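Local coordinates for protein glycosyl hydrolase family 10 (Prevotella bryantii, PDB 4MGQ) that probably endohydrolyses the beta-1,4-xylosidic linkages of xylan as a whole enzyme, this chain being its calcium-bearing carbohydrate-binding module, at residues T15-L19 / G132-E136; V18-H22 / Y149-V154; V37-L43 / N127-N131; T50-V55 / T88-A92; S58-V63 / L109-W114. All coordinates share one frame; numbering follows the deposited sequence.

Interaction 1. Residues T15-L19 / G132-E136. With CA (calcium ion), chain B.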
# COMPACT_ATOMS: atom_id res chain seq x y z
N THR A 15 6.78 -2.59 19.71
CA THR A 15 7.01 -3.11 18.37
C THR A 15 5.88 -2.71 17.44
O THR A 15 4.70 -2.94 17.74
CB THR A 15 7.16 -4.63 18.38
OG1 THR A 15 8.17 -4.99 19.33
CG2 THR A 15 7.57 -5.13 16.99
N LYS A 16 6.25 -2.10 16.31
CA LYS A 16 5.31 -1.77 15.25
C LYS A 16 5.39 -2.86 14.20
O LYS A 16 6.44 -3.46 14.02
CB LYS A 16 5.65 -0.42 14.61
CG LYS A 16 5.62 0.78 15.55
CD LYS A 16 6.16 2.01 14.81
CE LYS A 16 5.75 3.31 15.51
NZ LYS A 16 6.63 3.67 16.65
N HIS A 17 4.29 -3.12 13.51
CA HIS A 17 4.30 -4.14 12.45
C HIS A 17 3.94 -3.51 11.12
O HIS A 17 3.15 -2.56 11.05
CB HIS A 17 3.37 -5.29 12.80
CG HIS A 17 3.75 -5.97 14.09
ND1 HIS A 17 3.27 -5.55 15.31
CD2 HIS A 17 4.62 -6.97 14.34
CE1 HIS A 17 3.80 -6.30 16.26
NE2 HIS A 17 4.63 -7.16 15.71
N VAL A 18 4.55 -4.03 10.06
CA VAL A 18 4.41 -3.43 8.74
C VAL A 18 4.22 -4.53 7.69
O VAL A 18 4.54 -5.69 7.94
CB VAL A 18 5.64 -2.57 8.37
CG1 VAL A 18 5.95 -1.55 9.50
CG2 VAL A 18 6.86 -3.45 8.13
N LEU A 19 3.69 -4.15 6.54
CA LEU A 19 3.64 -5.04 5.39
C LEU A 19 5.06 -5.15 4.82
O LEU A 19 5.75 -4.14 4.68
CB LEU A 19 2.66 -4.52 4.33
CG LEU A 19 2.52 -5.32 3.02
CD1 LEU A 19 1.16 -5.03 2.40
CD2 LEU A 19 3.61 -4.99 2.01
N GLY A 132 -4.85 -1.29 6.96
CA GLY A 132 -3.68 -0.50 6.62
C GLY A 132 -2.64 -0.43 7.71
O GLY A 132 -1.60 0.20 7.53
N THR A 133 -2.90 -1.07 8.85
CA THR A 133 -1.95 -1.02 9.97
C THR A 133 -1.11 -2.29 10.18
O THR A 133 -0.08 -2.23 10.83
CB THR A 133 -2.66 -0.74 11.31
OG1 THR A 133 -3.27 -1.94 11.80
CG2 THR A 133 -3.70 0.34 11.13
N PHE A 134 -1.58 -3.42 9.66
CA PHE A 134 -0.83 -4.68 9.69
C PHE A 134 -0.41 -5.14 11.07
O PHE A 134 0.58 -5.85 11.22
CB PHE A 134 0.40 -4.54 8.79
CG PHE A 134 0.07 -4.02 7.43
CD1 PHE A 134 -0.62 -4.81 6.53
CD2 PHE A 134 0.38 -2.72 7.08
CE1 PHE A 134 -0.97 -4.33 5.28
CE2 PHE A 134 0.05 -2.22 5.83
CZ PHE A 134 -0.63 -3.03 4.93
N GLU A 135 -1.15 -4.74 12.10
CA GLU A 135 -0.79 -5.17 13.44
C GLU A 135 -1.29 -6.58 13.74
O GLU A 135 -0.93 -7.15 14.76
CB GLU A 135 -1.32 -4.18 14.48
CG GLU A 135 -0.70 -2.79 14.36
CD GLU A 135 0.82 -2.81 14.49
OE1 GLU A 135 1.34 -3.51 15.39
OE2 GLU A 135 1.49 -2.12 13.69
N GLU A 136 -2.10 -7.14 12.85
CA GLU A 136 -2.56 -8.52 13.01
C GLU A 136 -2.14 -9.41 11.84
O GLU A 136 -1.67 -10.52 12.03
CB GLU A 136 -4.08 -8.59 13.18
CG GLU A 136 -4.58 -7.93 14.46
CD GLU A 136 -6.10 -7.92 14.56
OE1 GLU A 136 -6.77 -7.52 13.58
OE2 GLU A 136 -6.62 -8.31 15.63
CA CA B . 1.67 -0.84 11.62
O HOH W 1 0.12 0.97 12.03
O HOH W 2 2.82 0.45 13.34
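His17 and Glu135 meet at a calcium ion, which His17 binds without using its ring. His17 gives the ion its backbone O at 2.3 Å and leaves the imidazole for Glu135. Thr133 likewise offers its main-chain O, whereas Glu135 binds through the carboxylate atom OE2 at 2.4 Å. Two waters, and both carboxylate oxygens of Asp116, complete a shell of seven oxygens.

The second shell fixes the carboxylate that the metal uses. Glu135 OE2 also accepts from the backbone N of His17 at 3.0 Å, on its syn side, and the other oxygen, OE1, accepts from His17 ND1 at 2.8 Å. This last bond is nearly straight (169°) and lies in the plane of the imidazole, although it reaches the carboxylate from above its own plane. A bend at chi2 of Glu135 (-58°) folds the acid back over strand 17-24, where one residue can hold both of its oxygens. The positive metal would be expected to keep this glutamate ionised.

Farther out, Phe134 sits between the two ligands of its own loop and anchors that loop on the strand. Leu19 CB lies over the centre of the Phe134 ring, 3.6 Å from its centroid, in a CH-pi contact, and Leu19 CD1 comes to 3.6 Å from Phe134 CE1 at the rim.

The site thus pins the loop between strands 111-121 and 141-142 onto the start of strand 17-24, with Asp116 reaching in from strand 111-121 and Thr153 of strand 151-155 touching Phe134.

Interaction 2. Residues V18-H22 / Y149-V154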
# COMPACT_ATOMS: atom_id res chain seq x y z
N VAL A 18 4.55 -4.03 10.06
CA VAL A 18 4.41 -3.43 8.74
C VAL A 18 4.22 -4.53 7.69
O VAL A 18 4.54 -5.69 7.94
CB VAL A 18 5.64 -2.57 8.37
CG1 VAL A 18 5.95 -1.55 9.50
CG2 VAL A 18 6.86 -3.45 8.13
N LEU A 19 3.69 -4.15 6.54
CA LEU A 19 3.64 -5.04 5.39
C LEU A 19 5.06 -5.15 4.82
O LEU A 19 5.75 -4.14 4.68
CB LEU A 19 2.66 -4.52 4.33
CG LEU A 19 2.52 -5.32 3.02
CD1 LEU A 19 1.16 -5.03 2.40
CD2 LEU A 19 3.61 -4.99 2.01
N TYR A 20 5.47 -6.37 4.49
CA TYR A 20 6.81 -6.61 3.97
C TYR A 20 6.78 -7.54 2.78
O TYR A 20 6.20 -8.62 2.85
CB TYR A 20 7.69 -7.21 5.06
CG TYR A 20 9.01 -7.76 4.56
CD1 TYR A 20 9.95 -6.93 3.98
CD2 TYR A 20 9.32 -9.10 4.71
CE1 TYR A 20 11.17 -7.42 3.54
CE2 TYR A 20 10.54 -9.61 4.26
CZ TYR A 20 11.46 -8.75 3.68
OH TYR A 20 12.67 -9.22 3.23
N ILE A 21 7.40 -7.12 1.69
CA ILE A 21 7.57 -8.00 0.54
C ILE A 21 9.05 -8.10 0.19
O ILE A 21 9.68 -7.11 -0.18
CB ILE A 21 6.81 -7.50 -0.69
CG1 ILE A 21 5.30 -7.56 -0.43
CG2 ILE A 21 7.18 -8.34 -1.92
CD1 ILE A 21 4.49 -6.95 -1.54
N HIS A 22 9.59 -9.30 0.31
CA HIS A 22 10.89 -9.56 -0.28
C HIS A 22 10.68 -9.79 -1.77
O HIS A 22 10.13 -10.81 -2.18
CB HIS A 22 11.60 -10.75 0.33
CG HIS A 22 12.91 -11.04 -0.33
ND1 HIS A 22 13.94 -10.13 -0.36
CD2 HIS A 22 13.33 -12.11 -1.06
CE1 HIS A 22 14.96 -10.64 -1.03
NE2 HIS A 22 14.61 -11.83 -1.47
N TYR A 149 6.04 -14.67 -4.82
CA TYR A 149 6.62 -13.95 -3.70
C TYR A 149 5.66 -14.09 -2.53
O TYR A 149 4.53 -14.54 -2.71
CB TYR A 149 6.87 -12.48 -4.06
CG TYR A 149 5.64 -11.59 -4.18
CD1 TYR A 149 5.13 -10.93 -3.06
CD2 TYR A 149 5.02 -11.37 -5.40
CE1 TYR A 149 4.03 -10.10 -3.14
CE2 TYR A 149 3.90 -10.53 -5.50
CZ TYR A 149 3.42 -9.90 -4.35
OH TYR A 149 2.33 -9.06 -4.41
N GLU A 150 6.11 -13.72 -1.33
CA GLU A 150 5.27 -13.82 -0.14
C GLU A 150 4.86 -12.45 0.39
O GLU A 150 5.69 -11.57 0.53
CB GLU A 150 5.99 -14.56 0.97
CG GLU A 150 6.69 -15.83 0.57
CD GLU A 150 7.59 -16.32 1.68
OE1 GLU A 150 8.79 -16.57 1.42
OE2 GLU A 150 7.11 -16.42 2.83
N ILE A 151 3.57 -12.29 0.68
CA ILE A 151 3.08 -11.13 1.41
C ILE A 151 3.15 -11.45 2.89
O ILE A 151 2.48 -12.37 3.36
CB ILE A 151 1.65 -10.78 1.00
CG1 ILE A 151 1.56 -10.55 -0.51
CG2 ILE A 151 1.14 -9.58 1.79
CD1 ILE A 151 0.14 -10.41 -1.03
N LYS A 152 3.96 -10.70 3.63
CA LYS A 152 4.16 -10.95 5.06
C LYS A 152 3.87 -9.69 5.87
O LYS A 152 3.81 -8.60 5.32
CB LYS A 152 5.60 -11.39 5.35
CG LYS A 152 6.04 -12.67 4.65
CD LYS A 152 7.45 -13.07 5.09
CE LYS A 152 7.52 -13.32 6.59
NZ LYS A 152 6.63 -14.44 7.03
N THR A 153 3.68 -9.86 7.18
CA THR A 153 3.79 -8.72 8.08
C THR A 153 4.95 -9.01 9.02
O THR A 153 5.15 -10.16 9.44
CB THR A 153 2.50 -8.45 8.90
OG1 THR A 153 2.14 -9.62 9.67
CG2 THR A 153 1.34 -8.06 7.98
N VAL A 154 5.74 -7.99 9.31
CA VAL A 154 6.94 -8.16 10.13
C VAL A 154 7.10 -6.98 11.06
O VAL A 154 6.49 -5.93 10.85
CB VAL A 154 8.23 -8.28 9.28
CG1 VAL A 154 8.13 -9.43 8.30
CG2 VAL A 154 8.51 -6.97 8.56
O HOH W 3 8.10 -11.11 1.87
O HOH W 4 8.88 -13.07 -1.15
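Val18 and Val154 open an antiparallel pairing by bonding to each other twice: Val18 N donates to Val154 O at 2.8 Å, and Val154 N returns a bond to Val18 O. Two residues along, Tyr20 and Lys152 repeat the exchange, but less evenly, for Lys152 N lies 3.2 Å from Tyr20 O.

Beyond this pair the strands splay and water replaces direct bonds. One water accepts from His22 N at 2.8 Å while donating to Glu150 O and, more distantly, to Tyr20 O. A second donates to His22 O and accepts from Glu150 N. Tyr149 OH is hydrogen-bonded to Glu34 O, and His22 ND1 to Asp112 OD1.

Apolar contacts form on both faces. On one, Val154 CG2 lies 3.6 Å from Tyr20 CB, the side chains meeting at a slant. On the other, Ile21 CG2 is anti to the backbone N and CG1 beside it (chi1 -66°), which lets CG2 reach Tyr149 CD1 at 3.5 Å and Ile21 CD1 reach Tyr149 CE1.

The pairing joins the first and last strands, in chain order, of one beta-sandwich sheet; 151-155 is an edge strand within this chain, 17-24 pairs next with 111-121, and Leu35 of strand 34-37 packs against Ile21.

Interaction 3. Residues V37-L43 / N127-N131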
# COMPACT_ATOMS: atom_id res chain seq x y z
N VAL A 37 -4.84 -4.21 -3.51
CA VAL A 37 -5.76 -3.96 -2.40
C VAL A 37 -7.02 -3.33 -2.98
O VAL A 37 -6.95 -2.56 -3.95
CB VAL A 37 -5.12 -3.07 -1.32
CG1 VAL A 37 -4.90 -1.66 -1.83
CG2 VAL A 37 -5.97 -3.07 -0.04
N ASN A 38 -8.18 -3.69 -2.44
CA ASN A 38 -9.45 -3.15 -2.93
C ASN A 38 -10.06 -2.17 -1.94
O ASN A 38 -10.31 -2.55 -0.80
CB ASN A 38 -10.45 -4.28 -3.20
CG ASN A 38 -10.18 -5.04 -4.49
OD1 ASN A 38 -9.05 -5.09 -4.98
ND2 ASN A 38 -11.23 -5.61 -5.07
N PRO A 39 -10.31 -0.92 -2.37
CA PRO A 39 -11.02 0.05 -1.53
C PRO A 39 -12.36 -0.52 -1.09
O PRO A 39 -13.00 -1.23 -1.86
CB PRO A 39 -11.20 1.26 -2.45
CG PRO A 39 -10.05 1.15 -3.41
CD PRO A 39 -9.89 -0.32 -3.65
N THR A 40 -12.75 -0.24 0.15
CA THR A 40 -13.98 -0.83 0.70
C THR A 40 -15.25 -0.22 0.11
O THR A 40 -16.34 -0.79 0.25
CB THR A 40 -14.00 -0.69 2.23
OG1 THR A 40 -13.79 0.68 2.60
CG2 THR A 40 -12.89 -1.53 2.85
N THR A 41 -15.12 0.94 -0.53
CA THR A 41 -16.14 1.52 -1.39
C THR A 41 -15.50 1.76 -2.75
O THR A 41 -14.39 2.26 -2.83
CB THR A 41 -16.69 2.84 -0.83
OG1 THR A 41 -17.38 2.57 0.39
CG2 THR A 41 -17.66 3.50 -1.82
N GLU A 42 -16.19 1.38 -3.83
CA GLU A 42 -15.71 1.62 -5.18
C GLU A 42 -15.44 3.11 -5.42
O GLU A 42 -16.22 3.97 -4.99
CB GLU A 42 -16.73 1.09 -6.19
CG GLU A 42 -16.35 1.30 -7.64
CD GLU A 42 -17.33 0.58 -8.56
OE1 GLU A 42 -18.43 1.13 -8.79
OE2 GLU A 42 -16.99 -0.53 -9.03
N LEU A 43 -14.32 3.43 -6.07
CA LEU A 43 -14.01 4.82 -6.36
C LEU A 43 -14.95 5.35 -7.45
O LEU A 43 -15.29 4.62 -8.39
CB LEU A 43 -12.55 4.98 -6.79
CG LEU A 43 -11.52 4.25 -5.92
CD1 LEU A 43 -10.10 4.65 -6.31
CD2 LEU A 43 -11.76 4.48 -4.42
N ASN A 127 -11.89 6.79 5.15
CA ASN A 127 -10.78 5.90 4.80
C ASN A 127 -11.32 4.60 4.21
O ASN A 127 -12.12 3.90 4.85
CB ASN A 127 -9.92 5.64 6.05
CG ASN A 127 -8.73 4.73 5.78
OD1 ASN A 127 -8.37 4.47 4.62
ND2 ASN A 127 -8.12 4.24 6.85
N LEU A 128 -10.89 4.29 2.99
CA LEU A 128 -11.39 3.14 2.26
C LEU A 128 -10.45 1.93 2.29
O LEU A 128 -10.68 0.94 1.60
CB LEU A 128 -11.68 3.53 0.81
CG LEU A 128 -12.68 4.68 0.68
CD1 LEU A 128 -12.91 5.02 -0.80
CD2 LEU A 128 -14.00 4.33 1.38
N ILE A 129 -9.38 2.00 3.08
CA ILE A 129 -8.52 0.83 3.25
C ILE A 129 -8.88 0.10 4.54
O ILE A 129 -8.77 0.65 5.63
CB ILE A 129 -7.02 1.22 3.29
CG1 ILE A 129 -6.59 1.84 1.96
CG2 ILE A 129 -6.16 -0.01 3.65
CD1 ILE A 129 -6.63 0.88 0.79
N ALA A 130 -9.30 -1.15 4.39
CA ALA A 130 -9.78 -1.95 5.52
C ALA A 130 -8.66 -2.31 6.50
O ALA A 130 -8.86 -2.26 7.72
CB ALA A 130 -10.45 -3.22 5.01
N ASN A 131 -7.50 -2.68 5.97
CA ASN A 131 -6.40 -3.14 6.80
C ASN A 131 -5.10 -2.46 6.38
O ASN A 131 -4.36 -2.99 5.56
CB ASN A 131 -6.27 -4.66 6.70
CG ASN A 131 -5.05 -5.19 7.42
OD1 ASN A 131 -4.53 -4.57 8.35
ND2 ASN A 131 -4.59 -6.36 6.99
O HOH W 5 -9.37 -2.50 1.81
O HOH W 6 -12.54 1.05 5.01
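Leu128, the middle residue of an Asx turn, supplies the O on which these two loops of the beta-sandwich are joined. Thr40 N donates to it at 2.8 Å, in the carbonyl plane and on a lone pair. Pro39 CA adds a CA-H...O contact at 3.3 Å from the residue before. The hydroxyl Thr40 OG1 also comes near this oxygen, but that bond is at best weak.

The Asx turn shapes the second loop: Ile129 N donates to Asn127 OD1 at 3.1 Å, from well above the plane of the side-chain amide. The same OD1 takes a further bond from Leu120 N of strand 111-121, so the turn is tied to the strand that leads into it.

Two waters bridge the edges of the contact. One accepts from Ala130 N and donates to Asn38 O; the other donates to Asn127 O and lies 2.7 Å from Thr40 OG1. With chi1 of Thr40 at 53°, the hydroxyl faces Leu128 and this water, while CG2 is turned toward Ala130 CB.

Leu128 carries most of the apolar contact. Its CG is anti to the carbonyl carbon (chi1 -58°), and its two methyls fork over the first loop: CD2 lies against Thr41 CB, and CD1 touches Leu43 CD2 at 3.8 Å. Tyr49 of strand 48-57 also touches Leu128.

On the inner side, Ile129 and Val37 cross at about a right angle, the tip Ile129 CD1 resting 4.0 Å from Val37 CG1 and almost as near Val37 CG2.

Interaction 4. Residues T50-V55 / T88-A92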
# COMPACT_ATOMS: atom_id res chain seq x y z
N THR A 50 -7.14 10.34 -1.94
CA THR A 50 -5.78 10.58 -1.49
C THR A 50 -5.20 9.33 -0.86
O THR A 50 -5.73 8.81 0.12
CB THR A 50 -5.71 11.75 -0.48
OG1 THR A 50 -6.18 12.95 -1.11
CG2 THR A 50 -4.28 11.98 0.00
N LEU A 51 -4.12 8.82 -1.45
CA LEU A 51 -3.42 7.68 -0.88
C LEU A 51 -2.39 8.18 0.12
O LEU A 51 -1.53 8.98 -0.23
CB LEU A 51 -2.73 6.86 -1.99
CG LEU A 51 -1.92 5.64 -1.53
CD1 LEU A 51 -2.80 4.55 -0.94
CD2 LEU A 51 -1.09 5.07 -2.69
N LYS A 52 -2.48 7.72 1.37
CA LYS A 52 -1.46 8.02 2.37
C LYS A 52 -0.82 6.74 2.85
O LYS A 52 -1.51 5.73 3.00
CB LYS A 52 -2.05 8.76 3.57
CG LYS A 52 -2.64 10.11 3.26
CD LYS A 52 -3.07 10.77 4.57
CE LYS A 52 -3.74 12.10 4.33
NZ LYS A 52 -4.19 12.69 5.64
N LEU A 53 0.48 6.79 3.13
CA LEU A 53 1.16 5.65 3.73
C LEU A 53 2.56 6.07 4.15
O LEU A 53 2.98 7.19 3.86
CB LEU A 53 1.20 4.47 2.74
CG LEU A 53 2.02 4.64 1.46
CD1 LEU A 53 3.02 3.49 1.32
CD2 LEU A 53 1.15 4.75 0.22
N ARG A 54 3.27 5.19 4.85
CA ARG A 54 4.72 5.35 4.94
C ARG A 54 5.35 4.16 4.23
O ARG A 54 4.79 3.06 4.22
CB ARG A 54 5.22 5.47 6.39
CG ARG A 54 4.90 4.32 7.32
CD ARG A 54 5.52 4.56 8.72
NE ARG A 54 5.28 3.40 9.56
CZ ARG A 54 6.21 2.77 10.27
NH1 ARG A 54 7.46 3.22 10.28
NH2 ARG A 54 5.89 1.71 10.98
N VAL A 55 6.52 4.39 3.64
CA VAL A 55 7.15 3.38 2.82
C VAL A 55 8.66 3.41 3.03
O VAL A 55 9.23 4.47 3.34
CB VAL A 55 6.81 3.57 1.33
CG1 VAL A 55 7.37 4.89 0.81
CG2 VAL A 55 7.30 2.38 0.50
N THR A 88 6.92 9.54 4.57
CA THR A 88 5.47 9.59 4.43
C THR A 88 5.07 10.01 3.03
O THR A 88 5.73 10.82 2.38
CB THR A 88 4.83 10.54 5.43
OG1 THR A 88 5.33 11.86 5.20
CG2 THR A 88 5.15 10.10 6.84
N VAL A 89 3.97 9.42 2.57
CA VAL A 89 3.44 9.61 1.24
C VAL A 89 2.04 10.16 1.34
O VAL A 89 1.26 9.70 2.18
CB VAL A 89 3.40 8.26 0.47
CG1 VAL A 89 2.52 8.36 -0.79
CG2 VAL A 89 4.81 7.77 0.15
N ALA A 90 1.72 11.15 0.51
CA ALA A 90 0.35 11.59 0.35
C ALA A 90 0.15 12.01 -1.10
O ALA A 90 0.70 13.03 -1.54
CB ALA A 90 0.01 12.75 1.30
N GLN A 91 -0.60 11.22 -1.85
CA GLN A 91 -0.79 11.48 -3.27
C GLN A 91 -2.26 11.45 -3.63
O GLN A 91 -2.93 10.43 -3.47
CB GLN A 91 -0.03 10.47 -4.14
CG GLN A 91 1.49 10.54 -4.04
CD GLN A 91 2.06 11.84 -4.58
OE1 GLN A 91 1.45 12.50 -5.43
NE2 GLN A 91 3.23 12.23 -4.08
N ALA A 92 -2.75 12.57 -4.15
CA ALA A 92 -4.14 12.68 -4.57
C ALA A 92 -4.27 12.42 -6.06
O ALA A 92 -3.35 12.68 -6.83
CB ALA A 92 -4.69 14.05 -4.22
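Thr88 faces Arg54 as a non-hydrogen-bonded pair, its CA resting 3.5 Å from Leu53 O in a CA-H...O contact. Val89 makes the largest contribution. Its N donates to Leu53 O at 2.8 Å, and its O takes back a longer bond from Leu53 N, at 3.2 Å, besides a CA-H...O contact from Lys52 CA. CG1 of Val89 lies anti to the backbone N (chi1 165°), alongside Leu53 CD2, and CG2, beside that N, reaches Val55 CG1 at 3.9 Å.

Ala90 offers its CA to Leu51 O at 3.3 Å, opposite Lys52, whose extended chain leads away. Gln91 and Leu51 exchange two backbone bonds, the one from Leu51 N to Gln91 O measuring 2.8 Å. Ala92 ends the pairing with its CB 3.6 Å from Thr50 OG1.

Inward-facing Leu53, Val55 and Val89 meet Phe80 of strand 80-82 in the facing sheet. On the other face Arg54 makes salt bridges from NE to Asp117 and from NH1 to Asp156, a hydrogen bond from NH2 to the calcium ligand Asp116, and a cation-pi contact with Trp86. The pairing forms one edge of the carbohydrate-binding module's beta-sandwich: strand 87-94 ends its sheet opposite 151-155, and 48-57 pairs next with 111-121.

Interaction 5. Residues S58-V63 / L109-W114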
# COMPACT_ATOMS: atom_id res chain seq x y z
N SER A 58 14.74 -0.99 -0.11
CA SER A 58 16.18 -1.23 0.03
C SER A 58 16.96 -0.44 -1.02
O SER A 58 18.18 -0.33 -0.96
CB SER A 58 16.50 -2.71 -0.05
OG SER A 58 15.96 -3.30 -1.22
N ALA A 59 16.24 0.13 -1.99
CA ALA A 59 16.82 1.12 -2.89
C ALA A 59 15.79 2.17 -3.27
O ALA A 59 14.60 1.85 -3.38
CB ALA A 59 17.36 0.46 -4.12
N ALA A 60 16.24 3.40 -3.46
CA ALA A 60 15.38 4.49 -3.90
C ALA A 60 14.70 4.09 -5.20
O ALA A 60 15.33 3.54 -6.10
CB ALA A 60 16.17 5.77 -4.07
N CYS A 61 13.40 4.36 -5.29
CA CYS A 61 12.65 3.98 -6.48
C CYS A 61 11.35 4.77 -6.59
O CYS A 61 10.94 5.46 -5.65
CB CYS A 61 12.34 2.48 -6.47
SG CYS A 61 11.28 1.99 -5.06
N ASP A 62 10.74 4.66 -7.76
CA ASP A 62 9.34 5.03 -7.98
C ASP A 62 8.47 3.82 -7.70
O ASP A 62 8.78 2.71 -8.14
CB ASP A 62 9.10 5.50 -9.42
CG ASP A 62 9.70 6.86 -9.72
OD1 ASP A 62 10.19 7.52 -8.79
OD2 ASP A 62 9.65 7.26 -10.90
N VAL A 63 7.38 4.01 -6.98
CA VAL A 63 6.43 2.93 -6.79
C VAL A 63 5.18 3.27 -7.58
O VAL A 63 4.47 4.24 -7.28
CB VAL A 63 6.09 2.68 -5.31
CG1 VAL A 63 5.08 1.55 -5.21
CG2 VAL A 63 7.36 2.32 -4.52
N LEU A 109 11.10 -3.51 -9.84
CA LEU A 109 11.85 -3.24 -8.61
C LEU A 109 12.68 -4.44 -8.19
O LEU A 109 12.38 -5.58 -8.55
CB LEU A 109 10.90 -2.84 -7.48
CG LEU A 109 9.91 -1.73 -7.81
CD1 LEU A 109 9.06 -1.44 -6.56
CD2 LEU A 109 10.61 -0.46 -8.31
N GLY A 110 13.72 -4.18 -7.40
CA GLY A 110 14.51 -5.24 -6.80
C GLY A 110 14.67 -5.01 -5.31
O GLY A 110 14.57 -3.88 -4.84
N GLY A 111 14.93 -6.08 -4.58
CA GLY A 111 15.20 -5.97 -3.16
C GLY A 111 13.95 -6.11 -2.31
O GLY A 111 13.16 -7.03 -2.48
N ASP A 112 13.79 -5.18 -1.38
CA ASP A 112 12.77 -5.27 -0.34
C ASP A 112 11.90 -4.03 -0.30
O ASP A 112 12.36 -2.93 -0.59
CB ASP A 112 13.44 -5.44 1.04
CG ASP A 112 14.05 -6.82 1.23
OD1 ASP A 112 13.46 -7.81 0.79
OD2 ASP A 112 15.14 -6.89 1.83
N ILE A 113 10.63 -4.20 0.07
CA ILE A 113 9.77 -3.05 0.30
C ILE A 113 8.97 -3.29 1.58
O ILE A 113 8.54 -4.42 1.85
CB ILE A 113 8.82 -2.78 -0.91
CG1 ILE A 113 7.93 -1.56 -0.64
CG2 ILE A 113 8.00 -4.02 -1.25
CD1 ILE A 113 7.21 -1.03 -1.87
N TRP A 114 8.85 -2.24 2.38
CA TRP A 114 8.00 -2.23 3.58
C TRP A 114 6.99 -1.09 3.46
O TRP A 114 7.32 -0.01 2.98
CB TRP A 114 8.83 -2.03 4.86
CG TRP A 114 9.91 -3.04 5.15
CD1 TRP A 114 9.82 -4.10 6.01
CD2 TRP A 114 11.25 -3.06 4.62
NE1 TRP A 114 11.03 -4.77 6.05
CE2 TRP A 114 11.91 -4.16 5.20
CE3 TRP A 114 11.94 -2.25 3.72
CZ2 TRP A 114 13.23 -4.48 4.90
CZ3 TRP A 114 13.26 -2.56 3.42
CH2 TRP A 114 13.89 -3.67 4.01
O HOH W 7 13.72 -2.05 -3.00
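Ser58 and Asp112 join their backbones by a single direct bond, Ser58 N to Asp112 O at 3.1 Å, beside a Gly111 held at phi 91° and psi -131°, a conformation that side-chain-bearing residues seldom adopt.

The serine side chain closes the pairing. With its OG lodged between the backbone N and the carbonyl carbon (chi1 53°), the hydroxyl is directed at the start of strand 111-121 and accepts from Asp112 N at 2.9 Å. Ser58 OG lies 3.4 Å from Gly111 CA, on the side where a CB would stand. Ser58 OG also donates to a water, which donates hydrogen bonds to Gly110 O at 2.7 Å and to Asp112 O. Asp112 O therefore has two donors, and the water links Ser58 with Gly110 and Asp112.

The fold is a beta-sandwich of two antiparallel sheets, as in other carbohydrate-binding modules of this kind. Segment 58-63 carries the chain from strand 48-57 of one sheet to strand 61-69 of the other, beside the start of strand 111-121. Between the two segments Leu109 turns one branch inward, CD2 lying 3.9 Å from Cys61 CB and 3.7 Å from Asp62 O. Deeper, the methyl Ile113 CD1 approaches Val63 CG2 at 4.3 Å.

At the other end, the indole of Trp114 presents its edge to Ser58, with CZ3 4.1 Å from Ser58 N. This ring stacks on Tyr20 of strand 17-24 and touches Trp86 and Pro157 in the neighbouring loops.

Interaction 1 and interaction 2 share Val18 and Leu19, and their centres lie about 10 Å apart; in interaction 2 the strand that carries the calcium ligand His17 continues away from the metal. Interaction 5 meets it there, His22 ND1 lying 2.6 Å from Asp112 OD1. In interaction 4, Arg54 NH2 hydrogen-bonds to Asp116 OD2, a second-shell contact to the metal, and packs 3.6 Å from Val18 CG1. Interactions 4 and 5 touch where Val55 CG2 lies 3.4 Å from Trp114 O. Interaction 3 is remoter, its centre about 17 Å from that of interaction 1, but its second loop runs directly on into the calcium-binding loop.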